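Local coordinates for thiamine-binding periplasmic protein (Escherichia coli, PDB 2QRY) that binds thiamine, thiamine phosphate and thiamine diphosphate with high affinity in the periplasm and serves the ABC transporter ThiBPQ in thiamine import, at residues N88-A93 and G113-D118; L147-Q152 and K176-D181. One frame throughout, in Å; residues are numbered along the deposited sequence.

In the fold
Contact 1 comes first along the chain and closes before contact 2 opens. Their centres lie 28 Å apart, with nearest atoms about 8 Å apart, so they do not touch. Contact 1 joins the start of helix 90-96 to the loop leading into strand 121-133. Contact 2 joins the end of helix 144-149 to the end region of helix 165-178. That last helix relates the two: near its start is T165, which binds thiamine, its L168 and L172 touch N88 of contact 1, and its far end carries Y178 of contact 2. The layout is consistent with the two-lobed solute-binding fold. Contact 1 sits nearer the ligand, and contact 2 is peripheral.

Contact 1: N88-A93 and G113-D118; sequences NLLDAA and GGWNND
The backbones of helix 90-96 and the irregular loop 113-118 stay well apart: L90 CA is 9.3 Å from N117 CA. Side chains alone bridge this distance. L90 and W115 reach in from opposite directions. The closest approach is L90 CD1 to W115 CH2 at 3.6 Å. The second methyl, L90 CD2, lies 4.1 Å from the same W115 CH2. The leucine fork therefore meets the far end of the indole six-membered ring, obliquely to the ring plane. W115 extends that end toward the helix with CG anti to the backbone N (chi1 -174°). The indole NE1 is hydrogen-bonded to F120 O, which helps fix the ring. N117 adds a looser touch at the margin, its ND2 4.2 Å from L90 CD1. Its OD1 accepts from T119 N and F120 N, which ties the oxygen end of the amide to its own loop. The contact is apolar packing; the W115 side chain is about 14 Å from the bound thiamin phosphate. L90 also touches P310 of helix 310-328 and F120. Both L90 and W115 pack on V249 of strand 243-252, and W115 touches V247 there too.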
loop_
_atom_site.group_PDB
_atom_site.type_symbol
_atom_site.label_atom_id
_atom_site.label_comp_id
_atom_site.label_asym_id
_atom_site.label_seq_id
_atom_site.Cartn_x
_atom_site.Cartn_y
_atom_site.Cartn_z
ATOM N N ASN A 88 4.028 6.448 5.084
ATOM C CA ASN A 88 3.841 6.420 6.530
ATOM C C ASN A 88 4.993 5.784 7.298
ATOM O O ASN A 88 5.058 5.891 8.523
ATOM C CB ASN A 88 2.546 5.680 6.884
ATOM C CG ASN A 88 1.316 6.347 6.305
ATOM O OD1 ASN A 88 1.131 7.560 6.433
ATOM N ND2 ASN A 88 0.460 5.555 5.673
ATOM N N LEU A 89 5.906 5.127 6.594
ATOM C CA LEU A 89 7.016 4.461 7.262
ATOM C C LEU A 89 8.365 5.123 7.024
ATOM O O LEU A 89 9.374 4.655 7.544
ATOM C CB LEU A 89 7.101 3.008 6.803
ATOM C CG LEU A 89 5.915 2.077 7.056
ATOM C CD1 LEU A 89 6.106 0.794 6.253
ATOM C CD2 LEU A 89 5.805 1.777 8.552
ATOM N N LEU A 90 8.386 6.200 6.238
ATOM C CA LEU A 90 9.636 6.897 5.914
ATOM C C LEU A 90 10.531 7.240 7.105
ATOM O O LEU A 90 11.704 6.875 7.130
ATOM C CB LEU A 90 9.347 8.181 5.139
ATOM C CG LEU A 90 8.645 8.066 3.785
ATOM C CD1 LEU A 90 8.544 9.460 3.161
ATOM C CD2 LEU A 90 9.415 7.126 2.869
ATOM N N ASP A 91 9.981 7.947 8.082
ATOM C CA ASP A 91 10.746 8.343 9.255
ATOM C C ASP A 91 11.344 7.114 9.934
ATOM O O ASP A 91 12.543 7.064 10.225
ATOM C CB ASP A 91 9.836 9.079 10.238
ATOM C CG ASP A 91 10.604 9.975 11.183
ATOM O OD1 ASP A 91 11.062 11.049 10.734
ATOM O OD2 ASP A 91 10.752 9.609 12.372
ATOM N N ALA A 92 10.488 6.126 10.183
ATOM C CA ALA A 92 10.888 4.883 10.831
ATOM C C ALA A 92 12.012 4.198 10.063
ATOM O O ALA A 92 12.967 3.697 10.665
ATOM C CB ALA A 92 9.692 3.953 10.944
ATOM N N ALA A 93 11.899 4.187 8.736
ATOM C CA ALA A 93 12.906 3.562 7.881
ATOM C C ALA A 93 14.254 4.286 7.934
ATOM O O ALA A 93 15.284 3.663 8.181
ATOM C CB ALA A 93 12.412 3.501 6.437
ATOM N N GLY A 113 0.835 16.058 -3.644
ATOM C CA GLY A 113 1.439 16.625 -2.458
ATOM C C GLY A 113 2.928 16.789 -2.672
ATOM O O GLY A 113 3.643 17.282 -1.802
ATOM N N GLY A 114 3.397 16.370 -3.843
ATOM C CA GLY A 114 4.807 16.483 -4.158
ATOM C C GLY A 114 5.649 15.420 -3.483
ATOM O O GLY A 114 5.132 14.546 -2.786
ATOM N N TRP A 115 6.957 15.493 -3.690
ATOM C CA TRP A 115 7.856 14.525 -3.097
ATOM C C TRP A 115 9.292 15.013 -3.086
ATOM O O TRP A 115 9.878 15.280 -4.133
ATOM C CB TRP A 115 7.758 13.199 -3.851
ATOM C CG TRP A 115 8.543 12.092 -3.218
ATOM C CD1 TRP A 115 9.856 11.776 -3.442
ATOM C CD2 TRP A 115 8.071 11.173 -2.231
ATOM N NE1 TRP A 115 10.227 10.715 -2.655
ATOM C CE2 TRP A 115 9.151 10.325 -1.900
ATOM C CE3 TRP A 115 6.838 10.982 -1.592
ATOM C CZ2 TRP A 115 9.036 9.298 -0.957
ATOM C CZ3 TRP A 115 6.722 9.965 -0.656
ATOM C CH2 TRP A 115 7.815 9.136 -0.348
ATOM N N ASN A 116 9.850 15.131 -1.888
ATOM C CA ASN A 116 11.229 15.569 -1.719
ATOM C C ASN A 116 11.904 14.619 -0.741
ATOM O O ASN A 116 11.745 14.755 0.473
ATOM C CB ASN A 116 11.268 16.997 -1.181
ATOM N N ASN A 117 12.644 13.649 -1.268
ATOM C CA ASN A 117 13.341 12.679 -0.428
ATOM C C ASN A 117 14.529 12.071 -1.166
ATOM O O ASN A 117 14.384 11.532 -2.263
ATOM C CB ASN A 117 12.376 11.571 0.021
ATOM C CG ASN A 117 12.961 10.697 1.120
ATOM O OD1 ASN A 117 13.879 9.904 0.885
ATOM N ND2 ASN A 117 12.438 10.848 2.330
ATOM N N ASP A 118 15.701 12.158 -0.542
ATOM C CA ASP A 118 16.944 11.648 -1.114
ATOM C C ASP A 118 17.088 10.129 -1.063
ATOM O O ASP A 118 17.884 9.550 -1.812
ATOM C CB ASP A 118 18.134 12.296 -0.397
#

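Contact 2: L147-Q152 and K176-D181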
loop_
_atom_site.group_PDB
_atom_site.type_symbol
_atom_site.label_atom_id
_atom_site.label_comp_id
_atom_site.label_asym_id
_atom_site.label_seq_id
_atom_site.Cartn_x
_atom_site.Cartn_y
_atom_site.Cartn_z
ATOM N N LEU A 147 -19.959 4.036 8.876
ATOM C CA LEU A 147 -19.531 2.643 8.896
ATOM C C LEU A 147 -19.279 2.172 10.327
ATOM O O LEU A 147 -19.627 1.048 10.687
ATOM C CB LEU A 147 -18.258 2.472 8.060
ATOM C CG LEU A 147 -17.537 1.119 8.077
ATOM C CD1 LEU A 147 -16.489 1.072 6.974
ATOM C CD2 LEU A 147 -16.861 0.911 9.417
ATOM N N VAL A 148 -18.677 3.038 11.135
ATOM C CA VAL A 148 -18.364 2.715 12.521
ATOM C C VAL A 148 -19.559 2.792 13.471
ATOM O O VAL A 148 -19.730 1.943 14.348
ATOM C CB VAL A 148 -17.272 3.665 13.083
ATOM C CG1 VAL A 148 -17.110 3.443 14.585
ATOM C CG2 VAL A 148 -15.947 3.441 12.367
ATOM N N GLU A 149 -20.391 3.810 13.286
ATOM C CA GLU A 149 -21.524 4.034 14.173
ATOM C C GLU A 149 -22.908 3.538 13.758
ATOM O O GLU A 149 -23.782 3.369 14.609
ATOM C CB GLU A 149 -21.577 5.524 14.504
ATOM C CG GLU A 149 -20.391 5.967 15.343
ATOM C CD GLU A 149 -20.130 7.453 15.266
ATOM O OE1 GLU A 149 -21.112 8.230 15.259
ATOM O OE2 GLU A 149 -18.940 7.841 15.220
ATOM N N SER A 150 -23.106 3.299 12.467
ATOM C CA SER A 150 -24.395 2.833 11.959
ATOM C C SER A 150 -24.938 1.626 12.709
ATOM O O SER A 150 -24.180 0.847 13.283
ATOM C CB SER A 150 -24.279 2.489 10.471
ATOM O OG SER A 150 -25.502 2.006 9.952
ATOM N N ASP A 151 -26.258 1.477 12.691
ATOM C CA ASP A 151 -26.916 0.360 13.356
ATOM C C ASP A 151 -26.970 -0.828 12.405
ATOM O O ASP A 151 -27.307 -1.940 12.809
ATOM C CB ASP A 151 -28.337 0.740 13.772
ATOM C CG ASP A 151 -28.393 2.062 14.508
ATOM O OD1 ASP A 151 -28.120 3.111 13.874
ATOM O OD2 ASP A 151 -28.707 2.048 15.720
ATOM N N GLN A 152 -26.653 -0.583 11.137
ATOM C CA GLN A 152 -26.649 -1.644 10.135
ATOM C C GLN A 152 -25.608 -2.685 10.554
ATOM O O GLN A 152 -24.570 -2.335 11.117
ATOM C CB GLN A 152 -26.274 -1.074 8.763
ATOM C CG GLN A 152 -27.205 0.021 8.239
ATOM C CD GLN A 152 -28.316 -0.508 7.338
ATOM O OE1 GLN A 152 -29.183 -1.270 7.775
ATOM N NE2 GLN A 152 -28.292 -0.102 6.068
ATOM N N LYS A 176 -7.327 10.215 12.070
ATOM C CA LYS A 176 -7.633 11.512 11.492
ATOM C C LYS A 176 -9.093 11.859 11.783
ATOM O O LYS A 176 -9.415 12.983 12.169
ATOM C CB LYS A 176 -7.438 11.479 9.972
ATOM C CG LYS A 176 -6.004 11.584 9.491
ATOM C CD LYS A 176 -5.453 12.980 9.704
ATOM C CE LYS A 176 -4.080 13.119 9.078
ATOM N NZ LYS A 176 -3.509 14.477 9.252
ATOM N N VAL A 177 -9.965 10.874 11.605
ATOM C CA VAL A 177 -11.393 11.059 11.791
ATOM C C VAL A 177 -11.899 11.152 13.237
ATOM O O VAL A 177 -12.814 11.930 13.520
ATOM C CB VAL A 177 -12.160 9.945 11.025
ATOM C CG1 VAL A 177 -13.658 10.046 11.277
ATOM C CG2 VAL A 177 -11.861 10.057 9.537
ATOM N N TYR A 178 -11.311 10.389 14.155
ATOM C CA TYR A 178 -11.772 10.420 15.542
ATOM C C TYR A 178 -10.852 11.043 16.581
ATOM O O TYR A 178 -11.297 11.362 17.683
ATOM C CB TYR A 178 -12.135 9.014 16.009
ATOM C CG TYR A 178 -13.412 8.494 15.406
ATOM C CD1 TYR A 178 -13.414 7.825 14.185
ATOM C CD2 TYR A 178 -14.630 8.697 16.051
ATOM C CE1 TYR A 178 -14.597 7.371 13.622
ATOM C CE2 TYR A 178 -15.819 8.252 15.495
ATOM C CZ TYR A 178 -15.798 7.590 14.284
ATOM O OH TYR A 178 -16.986 7.147 13.752
ATOM N N GLY A 179 -9.580 11.214 16.251
ATOM C CA GLY A 179 -8.661 11.789 17.216
ATOM C C GLY A 179 -8.599 10.964 18.491
ATOM O O GLY A 179 -8.502 9.735 18.446
ATOM N N ASP A 180 -8.665 11.627 19.640
ATOM C CA ASP A 180 -8.609 10.915 20.904
ATOM C C ASP A 180 -9.780 9.968 21.131
ATOM O O ASP A 180 -9.786 9.219 22.103
ATOM C CB ASP A 180 -8.503 11.892 22.077
ATOM C CG ASP A 180 -7.128 12.530 22.179
ATOM O OD1 ASP A 180 -6.134 11.861 21.823
ATOM O OD2 ASP A 180 -7.039 13.695 22.626
ATOM N N ASP A 181 -10.767 9.994 20.241
ATOM C CA ASP A 181 -11.915 9.106 20.378
ATOM C C ASP A 181 -11.767 7.830 19.566
ATOM O O ASP A 181 -12.701 7.049 19.457
ATOM C CB ASP A 181 -13.209 9.817 19.972
ATOM C CG ASP A 181 -13.751 10.714 21.070
ATOM O OD1 ASP A 181 -13.820 10.249 22.227
ATOM O OD2 ASP A 181 -14.114 11.874 20.779
#
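Y178 meets E149 and V148 in a helix-helix packing contact of the type 2 periplasmic binding protein fold. Helix 144-149 contributes V148 and E149 from its last turn. The tyrosine comes from the end region of helix 165-178. From CB, the Y178 side chain heads toward the other helix. Its CG is anti to the carbonyl carbon (chi1 -73°), which sends the ring across to that helix. Along one side of the ring, CE1 of Y178 passes 4.3 Å from V148 CG2, a loose apolar contact. On the other side, CE2 of Y178 lies 3.2 Å from E149 OE2. That oxygen sits at the ring edge, close to the ring plane. At the tip, Y178 OH donates a hydrogen bond to E149 OE2 at a short 2.5 Å. The hydroxyl also rests against the branch of V148, with Y178 OH 3.6 Å from V148 CB and 3.8 Å from V148 CG1. On the acceptor side, the hydroxyl comes to the anti side of OE2, 35° out of the carboxylate plane. Ring and carboxylate are turned 64° against each other. E149 reaches this position with an extended chain beyond CG. Its other oxygen, OE1, has a long and weak ion pair with K145. Helix 182-190 adds to the packing, with A185 on Y178 and K188 on V148 and E149. The contact lies away from the thiamine-binding residues. After Y178, G179 leaves helical geometry with positive phi, and D181 N bonds back to Y178 O at 2.9 Å. After E149, the chain makes an ST turn, in which S150 OG accepts from Q152 N at 3.1 Å.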